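Local coordinates for protein mevalonate kinase (Staphylococcus aureus, PDB 2X7I) that probably catalyses the ATP-dependent phosphorylation of mevalonate to phosphomevalonate in the mevalonate route to isoprenoids, at residues P201-M204 with S205-K208; A217-V220 with I221-K225; Q252-K255 with I256-N260; N288-K291 with A292-A296. All blocks are in the same frame, centred on the assembly; numbering follows the deposited sequence.

Contact 1 (P201-M204 with S205-K208)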
loop_
_atom_site.group_PDB
_atom_site.type_symbol
_atom_site.label_atom_id
_atom_site.label_comp_id
_atom_site.label_asym_id
_atom_site.label_seq_id
_atom_site.Cartn_x
_atom_site.Cartn_y
_atom_site.Cartn_z
ATOM N N PRO A 201 -17.410 8.088 -20.866
ATOM C CA PRO A 201 -16.152 7.490 -21.309
ATOM C C PRO A 201 -16.211 5.959 -21.419
ATOM O O PRO A 201 -15.258 5.347 -21.912
ATOM C CB PRO A 201 -15.177 7.899 -20.199
ATOM C CG PRO A 201 -16.039 7.949 -18.947
ATOM C CD PRO A 201 -17.474 8.202 -19.396
ATOM N N GLN A 202 -17.313 5.366 -20.949
ATOM C CA GLN A 202 -17.488 3.903 -20.832
ATOM C C GLN A 202 -16.671 3.247 -19.694
ATOM O O GLN A 202 -16.842 2.061 -19.409
ATOM C CB GLN A 202 -17.227 3.195 -22.169
ATOM C CG GLN A 202 -17.998 1.888 -22.327
ATOM C CD GLN A 202 -17.876 1.294 -23.715
ATOM O OE1 GLN A 202 -16.794 1.270 -24.305
ATOM N NE2 GLN A 202 -18.986 0.798 -24.241
ATOM N N TYR A 203 -15.806 4.022 -19.040
ATOM C CA TYR A 203 -15.130 3.600 -17.811
ATOM C C TYR A 203 -16.118 3.432 -16.638
ATOM O O TYR A 203 -15.823 2.727 -15.673
ATOM C CB TYR A 203 -14.039 4.623 -17.467
ATOM C CG TYR A 203 -13.432 4.520 -16.082
ATOM C CD1 TYR A 203 -12.590 3.467 -15.741
ATOM C CD2 TYR A 203 -13.672 5.500 -15.123
ATOM C CE1 TYR A 203 -12.018 3.384 -14.468
ATOM C CE2 TYR A 203 -13.103 5.424 -13.851
ATOM C CZ TYR A 203 -12.279 4.365 -13.530
ATOM O OH TYR A 203 -11.722 4.298 -12.270
ATOM N N MET A 204 -17.284 4.075 -16.730
ATOM C CA MET A 204 -18.320 3.987 -15.696
ATOM C C MET A 204 -18.868 2.579 -15.548
ATOM O O MET A 204 -19.159 2.135 -14.438
ATOM C CB MET A 204 -19.485 4.941 -16.006
ATOM C CG MET A 204 -19.181 6.416 -15.767
ATOM S SD MET A 204 -18.481 6.761 -14.133
ATOM C CE MET A 204 -19.681 5.946 -13.066
ATOM N N SER A 205 -19.025 1.896 -16.676
ATOM C CA SER A 205 -19.508 0.521 -16.688
ATOM C C SER A 205 -18.482 -0.440 -16.078
ATOM O O SER A 205 -18.863 -1.419 -15.449
ATOM C CB SER A 205 -19.865 0.095 -18.116
ATOM O OG SER A 205 -18.810 0.398 -19.011
ATOM N N HIS A 206 -17.192 -0.158 -16.257
ATOM C CA HIS A 206 -16.138 -0.962 -15.621
ATOM C C HIS A 206 -16.171 -0.838 -14.097
ATOM O O HIS A 206 -16.004 -1.829 -13.398
ATOM C CB HIS A 206 -14.733 -0.595 -16.127
ATOM C CG HIS A 206 -13.628 -1.339 -15.431
ATOM N ND1 HIS A 206 -13.523 -2.713 -15.460
ATOM C CD2 HIS A 206 -12.573 -0.902 -14.702
ATOM C CE1 HIS A 206 -12.464 -3.092 -14.769
ATOM N NE2 HIS A 206 -11.869 -2.012 -14.300
ATOM N N VAL A 207 -16.391 0.376 -13.607
ATOM C CA VAL A 207 -16.473 0.648 -12.177
ATOM C C VAL A 207 -17.762 0.073 -11.614
ATOM O O VAL A 207 -17.788 -0.397 -10.483
ATOM C CB VAL A 207 -16.422 2.171 -11.861
ATOM C CG1 VAL A 207 -16.301 2.388 -10.359
ATOM C CG2 VAL A 207 -15.253 2.833 -12.577
ATOM N N LYS A 208 -18.829 0.127 -12.404
ATOM C CA LYS A 208 -20.074 -0.551 -12.065
ATOM C C LYS A 208 -19.819 -2.055 -11.919
ATOM O O LYS A 208 -20.231 -2.664 -10.931
ATOM C CB LYS A 208 -21.150 -0.269 -13.120
ATOM C CG LYS A 208 -22.442 -1.069 -12.941
ATOM C CD LYS A 208 -23.568 -0.533 -13.821
ATOM C CE LYS A 208 -24.913 -1.201 -13.481
ATOM N NZ LYS A 208 -26.073 -0.617 -14.252
#
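Tyr203 and Val207, one turn apart, make the side-chain contact in this first turn of helix 203-222, a local arrangement at the surface where the chain enters the helix. Methyl CG2 of Val207 lies over one face of the phenol ring, displaced toward its rim, and forms a CH-pi contact 3.6 Å from the centroid of the Tyr203 ring. The methyl stands 19° off the ring normal. Its closest ring atom is Tyr203 CZ, 3.5 Å from Val207 CG2. The tyrosine reaches this place because CG stands anti to its own N (chi1 167°), which brings the end of a side chain whose CB points away from the following turn back over the valine. The same methyl also sits against the backbone, Val207 CG2 being 3.1 Å from Tyr203 O, the carbonyl that accepts the 3.2 Å hydrogen bond from Val207 N. A second helical bond of 2.9 Å runs from Lys208 N to Met204 O. Before the regular pattern sets in, Ser205 OG donates to Gln202 O at 2.6 Å; with chi1 at 50°, the hydroxyl is folded back toward the start of the helix. His206 CD2 approaches the tyrosine ring obliquely, 4.3 Å from Tyr203 CE1, while its ND1 is hydrogen-bonded to Asp239 of helix 226-243. Leu240 and Leu243 of that helix also touch His206, and Leu243 reaches Ser205. The whole is a helical N-terminal turn, with an i to i+4 aromatic-aliphatic pair and a serine hydroxyl bonded to the carbonyl three residues before it.

Contact 2 (A217-V220 with I221-K225)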
loop_
_atom_site.group_PDB
_atom_site.type_symbol
_atom_site.label_atom_id
_atom_site.label_comp_id
_atom_site.label_asym_id
_atom_site.label_seq_id
_atom_site.Cartn_x
_atom_site.Cartn_y
_atom_site.Cartn_z
ATOM N N ALA A 217 -15.532 -11.150 -4.262
ATOM C CA ALA A 217 -14.204 -11.203 -3.629
ATOM C C ALA A 217 -14.262 -11.271 -2.104
ATOM O O ALA A 217 -13.413 -11.889 -1.481
ATOM C CB ALA A 217 -13.381 -10.003 -4.059
ATOM N N SER A 218 -15.254 -10.624 -1.509
ATOM C CA SER A 218 -15.416 -10.630 -0.066
ATOM C C SER A 218 -15.697 -12.033 0.442
ATOM O O SER A 218 -15.069 -12.474 1.391
ATOM C CB SER A 218 -16.531 -9.666 0.370
ATOM O OG SER A 218 -17.782 -10.007 -0.201
ATOM N N ASP A 219 -16.629 -12.731 -0.200
ATOM C CA ASP A 219 -16.945 -14.116 0.167
ATOM C C ASP A 219 -15.773 -15.058 -0.120
ATOM O O ASP A 219 -15.397 -15.873 0.723
ATOM C CB ASP A 219 -18.204 -14.597 -0.562
ATOM C CG ASP A 219 -19.481 -14.107 0.099
ATOM O OD1 ASP A 219 -20.123 -13.185 -0.462
ATOM O OD2 ASP A 219 -19.832 -14.639 1.182
ATOM N N VAL A 220 -15.205 -14.925 -1.312
ATOM C CA VAL A 220 -14.020 -15.684 -1.712
ATOM C C VAL A 220 -12.880 -15.572 -0.691
ATOM O O VAL A 220 -12.212 -16.551 -0.398
ATOM C CB VAL A 220 -13.540 -15.221 -3.115
ATOM C CG1 VAL A 220 -12.043 -15.422 -3.297
ATOM C CG2 VAL A 220 -14.346 -15.937 -4.202
ATOM N N ILE A 221 -12.673 -14.376 -0.149
ATOM C CA ILE A 221 -11.629 -14.146 0.854
ATOM C C ILE A 221 -12.020 -14.716 2.214
ATOM O O ILE A 221 -11.202 -15.331 2.891
ATOM C CB ILE A 221 -11.291 -12.626 0.952
ATOM C CG1 ILE A 221 -10.315 -12.252 -0.163
ATOM C CG2 ILE A 221 -10.706 -12.269 2.313
ATOM C CD1 ILE A 221 -10.516 -10.875 -0.722
ATOM N N GLU A 222 -13.276 -14.517 2.607
ATOM C CA GLU A 222 -13.793 -15.083 3.856
ATOM C C GLU A 222 -13.716 -16.617 3.905
ATOM O O GLU A 222 -13.634 -17.202 4.992
ATOM C CB GLU A 222 -15.242 -14.649 4.070
ATOM C CG GLU A 222 -15.407 -13.175 4.427
ATOM C CD GLU A 222 -16.789 -12.632 4.098
ATOM O OE1 GLU A 222 -17.775 -13.393 4.158
ATOM O OE2 GLU A 222 -16.896 -11.436 3.781
ATOM N N HIS A 223 -13.760 -17.264 2.739
ATOM C CA HIS A 223 -13.773 -18.731 2.671
ATOM C C HIS A 223 -12.465 -19.304 2.092
ATOM O O HIS A 223 -12.386 -20.496 1.759
ATOM C CB HIS A 223 -15.014 -19.214 1.902
ATOM C CG HIS A 223 -16.304 -18.686 2.457
ATOM N ND1 HIS A 223 -16.711 -18.926 3.754
ATOM C CD2 HIS A 223 -17.270 -17.918 1.901
ATOM C CE1 HIS A 223 -17.870 -18.329 3.970
ATOM N NE2 HIS A 223 -18.232 -17.710 2.861
ATOM N N HIS A 224 -11.451 -18.442 1.992
ATOM C CA HIS A 224 -10.069 -18.846 1.718
ATOM C C HIS A 224 -9.896 -19.555 0.374
ATOM O O HIS A 224 -9.170 -20.541 0.280
ATOM C CB HIS A 224 -9.533 -19.729 2.857
ATOM C CG HIS A 224 -9.831 -19.195 4.222
ATOM N ND1 HIS A 224 -9.320 -18.000 4.681
ATOM C CD2 HIS A 224 -10.597 -19.688 5.225
ATOM C CE1 HIS A 224 -9.753 -17.782 5.911
ATOM N NE2 HIS A 224 -10.532 -18.790 6.263
ATOM N N LYS A 225 -10.544 -19.024 -0.660
ATOM C CA LYS A 225 -10.579 -19.659 -1.973
ATOM C C LYS A 225 -9.683 -18.909 -2.964
ATOM O O LYS A 225 -10.099 -17.938 -3.585
ATOM C CB LYS A 225 -12.022 -19.706 -2.477
ATOM C CG LYS A 225 -12.281 -20.727 -3.564
ATOM C CD LYS A 225 -13.751 -20.731 -4.006
ATOM C CE LYS A 225 -14.784 -20.823 -2.852
ATOM N NZ LYS A 225 -15.355 -19.479 -2.422
#
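Val220 and Lys225 meet where helix 203-222 ends in a Schellman motif. Lys225 N donates to Val220 O at 3.0 Å in a nearly straight bond, 172° at the hydrogen, and His224 N donates to Ile221 O at 3.2 Å. His224, with positive phi, is the C-prime residue that turns the chain toward helix 226-243. The tight side is apolar. Ile221 bends its CD1 over the preceding turn, 3.2 Å from Ala217 O, and packs with Ala217 against Ile30 of strand 29-45; Val220 is covered by Ala228, Leu229 and Ile232 of helix 226-243, and its CG1 lies 3.2 Å from Lys225 O. The looser side carries Asp219, Glu222, His223 and the end of Lys225. The lysine chain, bent at its end, crosses Val220 at about a right angle, with Lys225 NZ no nearer than 4.1 Å to Val220 CG2. Asp219 and His223 lie side by side with carboxylate and ring planes only 15° apart, yet Asp219 OD2 and His223 NE2 remain 3.8 Å from each other. Glu222 OE1 is equally far from Asp219 OD2, two like charges at the more exposed edge. Hydrophobic burial and main-chain capping thus hold this helix end, while the acidic pair would probably be eased by solvent and might favour a protonated His223.

Contact 3 (Q252-K255 with I256-N260)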
loop_
_atom_site.group_PDB
_atom_site.type_symbol
_atom_site.label_atom_id
_atom_site.label_comp_id
_atom_site.label_asym_id
_atom_site.label_seq_id
_atom_site.Cartn_x
_atom_site.Cartn_y
_atom_site.Cartn_z
ATOM N N GLN A 252 2.008 -6.653 -22.284
ATOM C CA GLN A 252 3.175 -7.498 -22.555
ATOM C C GLN A 252 3.900 -7.910 -21.266
ATOM O O GLN A 252 4.475 -8.990 -21.200
ATOM C CB GLN A 252 4.150 -6.786 -23.507
ATOM C CG GLN A 252 5.178 -7.707 -24.186
ATOM C CD GLN A 252 4.732 -8.236 -25.557
ATOM O OE1 GLN A 252 3.551 -8.512 -25.788
ATOM N NE2 GLN A 252 5.690 -8.382 -26.468
ATOM N N LEU A 253 3.875 -7.051 -20.251
ATOM C CA LEU A 253 4.471 -7.379 -18.963
ATOM C C LEU A 253 3.645 -8.447 -18.243
ATOM O O LEU A 253 4.201 -9.363 -17.639
ATOM C CB LEU A 253 4.603 -6.126 -18.092
ATOM C CG LEU A 253 5.618 -6.169 -16.945
ATOM C CD1 LEU A 253 7.019 -6.459 -17.466
ATOM C CD2 LEU A 253 5.603 -4.848 -16.186
ATOM N N MET A 254 2.322 -8.339 -18.306
ATOM C CA MET A 254 1.459 -9.366 -17.735
ATOM C C MET A 254 1.589 -10.685 -18.516
ATOM O O MET A 254 1.615 -11.762 -17.927
ATOM C CB MET A 254 0.005 -8.901 -17.709
ATOM C CG MET A 254 -0.879 -9.742 -16.807
ATOM S SD MET A 254 -2.606 -9.261 -16.887
ATOM C CE MET A 254 -2.557 -7.737 -15.935
ATOM N N LYS A 255 1.682 -10.587 -19.839
ATOM C CA LYS A 255 1.912 -11.744 -20.699
ATOM C C LYS A 255 3.172 -12.503 -20.277
ATOM O O LYS A 255 3.170 -13.731 -20.227
ATOM C CB LYS A 255 2.038 -11.289 -22.155
ATOM C CG LYS A 255 2.288 -12.396 -23.181
ATOM C CD LYS A 255 2.994 -11.828 -24.414
ATOM C CE LYS A 255 3.050 -12.826 -25.560
ATOM N NZ LYS A 255 1.689 -13.145 -26.074
ATOM N N ILE A 256 4.239 -11.767 -19.975
ATOM C CA ILE A 256 5.494 -12.363 -19.499
ATOM C C ILE A 256 5.344 -13.014 -18.115
ATOM O O ILE A 256 5.916 -14.075 -17.863
ATOM C CB ILE A 256 6.645 -11.322 -19.492
ATOM C CG1 ILE A 256 7.142 -11.090 -20.922
ATOM C CG2 ILE A 256 7.803 -11.778 -18.609
ATOM C CD1 ILE A 256 8.172 -10.004 -21.049
ATOM N N GLY A 257 4.575 -12.384 -17.230
ATOM C CA GLY A 257 4.282 -12.961 -15.917
ATOM C C GLY A 257 3.517 -14.278 -16.005
ATOM O O GLY A 257 3.804 -15.218 -15.267
ATOM N N LYS A 258 2.547 -14.344 -16.911
ATOM C CA LYS A 258 1.736 -15.550 -17.097
ATOM C C LYS A 258 2.516 -16.668 -17.793
ATOM O O LYS A 258 2.478 -17.817 -17.351
ATOM C CB LYS A 258 0.461 -15.229 -17.881
ATOM C CG LYS A 258 -0.524 -14.404 -17.088
ATOM C CD LYS A 258 -1.832 -14.208 -17.834
ATOM C CE LYS A 258 -2.772 -13.318 -17.056
ATOM N NZ LYS A 258 -3.873 -12.798 -17.903
ATOM N N GLU A 259 3.224 -16.324 -18.873
ATOM C CA GLU A 259 4.149 -17.260 -19.533
ATOM C C GLU A 259 5.073 -17.943 -18.529
ATOM O O GLU A 259 5.530 -19.058 -18.767
ATOM C CB GLU A 259 5.008 -16.542 -20.582
ATOM C CG GLU A 259 4.333 -16.319 -21.937
ATOM C CD GLU A 259 5.257 -15.658 -22.959
ATOM O OE1 GLU A 259 4.928 -15.696 -24.166
ATOM O OE2 GLU A 259 6.312 -15.105 -22.566
ATOM N N ASN A 260 5.349 -17.261 -17.417
ATOM C CA ASN A 260 6.227 -17.775 -16.366
ATOM C C ASN A 260 5.499 -18.261 -15.094
ATOM O O ASN A 260 6.096 -18.345 -14.017
ATOM C CB ASN A 260 7.286 -16.718 -16.039
ATOM C CG ASN A 260 8.310 -16.553 -17.158
ATOM O OD1 ASN A 260 9.437 -17.026 -17.046
ATOM N ND2 ASN A 260 7.913 -15.905 -18.247
#
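Lys255 O accepts a 2.9 Å hydrogen bond from Glu259 N, nearly straight at 169°, in the last turn of helix 248-259. Two side-chain pairs run one turn apart along this helix. Met254 and Lys258 lie side by side in the same direction, the lysine extended beyond CG, and Lys258 NZ comes to 3.9 Å from Met254 SD. Met254 is buried and reaches Met276 and Leu278 of strand 276-280 and His237 of helix 226-243. The exposed pair, Lys255 and Glu259, approaches at a slant: CE of Lys255 is 3.7 Å from Glu259 OE1, and the bend at chi4 (65°) leaves Lys255 NZ 4.5 Å from Glu259 OE1. Ile256 CG1, anti to its carbonyl carbon, rests 3.4 Å from Gln252 O, and its side chain meets Ala292 of helix 283-295. Beyond the helix, Asn260 folds back: its ND2 donates to Ile256 O at 2.7 Å, in the carbonyl plane, and Asn260 N adds a weak backbone bond to the same oxygen. The chemistry implies a helix end secured by a hydrogen bond from the Asn260 side-chain amide, with buried packing to its neighbours and, between Lys255 and Glu259, probably a modest electrostatic attraction beyond salt-bridge range.

Contact 4 (N288-K291 with A292-A296)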
loop_
_atom_site.group_PDB
_atom_site.type_symbol
_atom_site.label_atom_id
_atom_site.label_comp_id
_atom_site.label_asym_id
_atom_site.label_seq_id
_atom_site.Cartn_x
_atom_site.Cartn_y
_atom_site.Cartn_z
ATOM N N ASN A 288 10.222 -17.011 -9.989
ATOM C CA ASN A 288 10.424 -17.094 -11.435
ATOM C C ASN A 288 9.739 -15.942 -12.168
ATOM O O ASN A 288 10.290 -15.391 -13.119
ATOM C CB ASN A 288 9.908 -18.431 -11.978
ATOM C CG ASN A 288 10.692 -19.619 -11.456
ATOM O OD1 ASN A 288 11.709 -19.463 -10.777
ATOM N ND2 ASN A 288 10.212 -20.818 -11.761
ATOM N N ILE A 289 8.537 -15.589 -11.724
ATOM C CA ILE A 289 7.808 -14.454 -12.285
ATOM C C ILE A 289 8.596 -13.169 -12.072
ATOM O O ILE A 289 8.740 -12.374 -12.995
ATOM C CB ILE A 289 6.401 -14.306 -11.660
ATOM C CG1 ILE A 289 5.471 -15.409 -12.174
ATOM C CG2 ILE A 289 5.802 -12.935 -11.975
ATOM C CD1 ILE A 289 4.237 -15.610 -11.317
ATOM N N VAL A 290 9.111 -12.985 -10.858
ATOM C CA VAL A 290 9.872 -11.790 -10.511
ATOM C C VAL A 290 11.041 -11.618 -11.464
ATOM O O VAL A 290 11.175 -10.575 -12.091
ATOM C CB VAL A 290 10.382 -11.832 -9.043
ATOM C CG1 VAL A 290 11.520 -10.841 -8.824
ATOM C CG2 VAL A 290 9.232 -11.548 -8.080
ATOM N N LYS A 291 11.869 -12.650 -11.600
ATOM C CA LYS A 291 13.045 -12.541 -12.443
ATOM C C LYS A 291 12.685 -12.248 -13.901
ATOM O O LYS A 291 13.287 -11.365 -14.514
ATOM C CB LYS A 291 13.922 -13.789 -12.340
ATOM C CG LYS A 291 14.622 -13.992 -10.977
ATOM C CD LYS A 291 15.407 -12.751 -10.475
ATOM C CE LYS A 291 16.827 -13.095 -9.977
ATOM N NZ LYS A 291 16.986 -14.449 -9.349
ATOM N N ALA A 292 11.702 -12.962 -14.443
ATOM C CA ALA A 292 11.285 -12.756 -15.834
ATOM C C ALA A 292 10.732 -11.349 -16.084
ATOM O O ALA A 292 10.962 -10.773 -17.151
ATOM C CB ALA A 292 10.256 -13.799 -16.239
ATOM N N VAL A 293 10.008 -10.804 -15.105
ATOM C CA VAL A 293 9.374 -9.491 -15.242
ATOM C C VAL A 293 10.369 -8.341 -15.036
ATOM O O VAL A 293 10.248 -7.297 -15.671
ATOM C CB VAL A 293 8.148 -9.334 -14.281
ATOM C CG1 VAL A 293 8.588 -9.134 -12.845
ATOM C CG2 VAL A 293 7.304 -8.181 -14.709
ATOM N N GLU A 294 11.338 -8.538 -14.146
ATOM C CA GLU A 294 12.432 -7.579 -13.946
ATOM C C GLU A 294 13.311 -7.545 -15.196
ATOM O O GLU A 294 13.647 -6.475 -15.710
ATOM C CB GLU A 294 13.291 -7.971 -12.739
ATOM C CG GLU A 294 12.538 -8.073 -11.410
ATOM C CD GLU A 294 12.726 -6.872 -10.494
ATOM O OE1 GLU A 294 12.886 -7.100 -9.270
ATOM O OE2 GLU A 294 12.707 -5.716 -10.984
ATOM N N LYS A 295 13.672 -8.735 -15.673
ATOM C CA LYS A 295 14.437 -8.901 -16.910
ATOM C C LYS A 295 13.762 -8.168 -18.076
ATOM O O LYS A 295 14.441 -7.569 -18.920
ATOM C CB LYS A 295 14.592 -10.399 -17.211
ATOM C CG LYS A 295 15.404 -10.756 -18.445
ATOM C CD LYS A 295 15.709 -12.255 -18.468
ATOM C CE LYS A 295 16.108 -12.739 -19.855
ATOM N NZ LYS A 295 17.311 -12.032 -20.371
ATOM N N ALA A 296 12.427 -8.196 -18.095
ATOM C CA ALA A 296 11.636 -7.525 -19.133
ATOM C C ALA A 296 11.323 -6.058 -18.813
ATOM O O ALA A 296 10.503 -5.437 -19.497
ATOM C CB ALA A 296 10.344 -8.289 -19.378
#
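The last two turns of helix 283-295 keep alpha-helical geometry, with Val293 N bonded to Ile289 O at 2.9 Å, Glu294 N to Val290 O at 2.9 Å and Ala296 N, just past the helix, closing on Ala292 O. The helix packs on the four-stranded antiparallel sheet of the GHMP kinase C-terminal fold, beside helix 248-259. Val290 and Glu294, one turn apart, lie side by side and point the same way. Glu294 CG lies alongside the valine methyl, 3.9 Å from Val290 CG1, before the chain bends (chi2 -102°) and its OE1 takes up a hydrogen bond with Thr301 of strand 300-305. Val290 touches Thr301 and Ile303 of that strand and Val177 of strand 175-180, placing this pair between helix and sheet, while Val293 faces the same sheet at Ile179 and Thr301 and Ile289 is buried against Val177. On the more exposed side, Lys295 leads the end of its chain away from the preceding turn, although Lys295 CB still passes 3.1 Å from Lys291 O. Ala292, too, keeps its methyl near the turn before it, with CB 3.5 Å from Asn288 O. Val293 holds CG1 between its own N and carbonyl carbon (chi1 74°), and that methyl sits close to two carbonyls of the previous turn, Val293 CG1 being 3.1 Å from Val290 O and 3.2 Å from Ile289 O.

How the contacts relate
All four contacts are local, within single helices, but they differ in place. Contact 1 is a surface contact at the start of helix 203-222, whereas contacts 2, 3 and 4 are partly buried. Contact 2 is the end of that same helix, the centres of contacts 1 and 2 lying about 25 Å apart. Helix 226-243 touches side chains of contacts 1, 2 and 3. Contacts 3 and 4 come from neighbouring helices and touch directly, with Leu253 CD1 3.3 Å from Val293 CG2. A CH-pi contact of methyl on phenol ring marks contact 1, a Schellman turn contact 2, an asparagine-to-carbonyl hydrogen bond contact 3, and valine packing on the sheet contact 4.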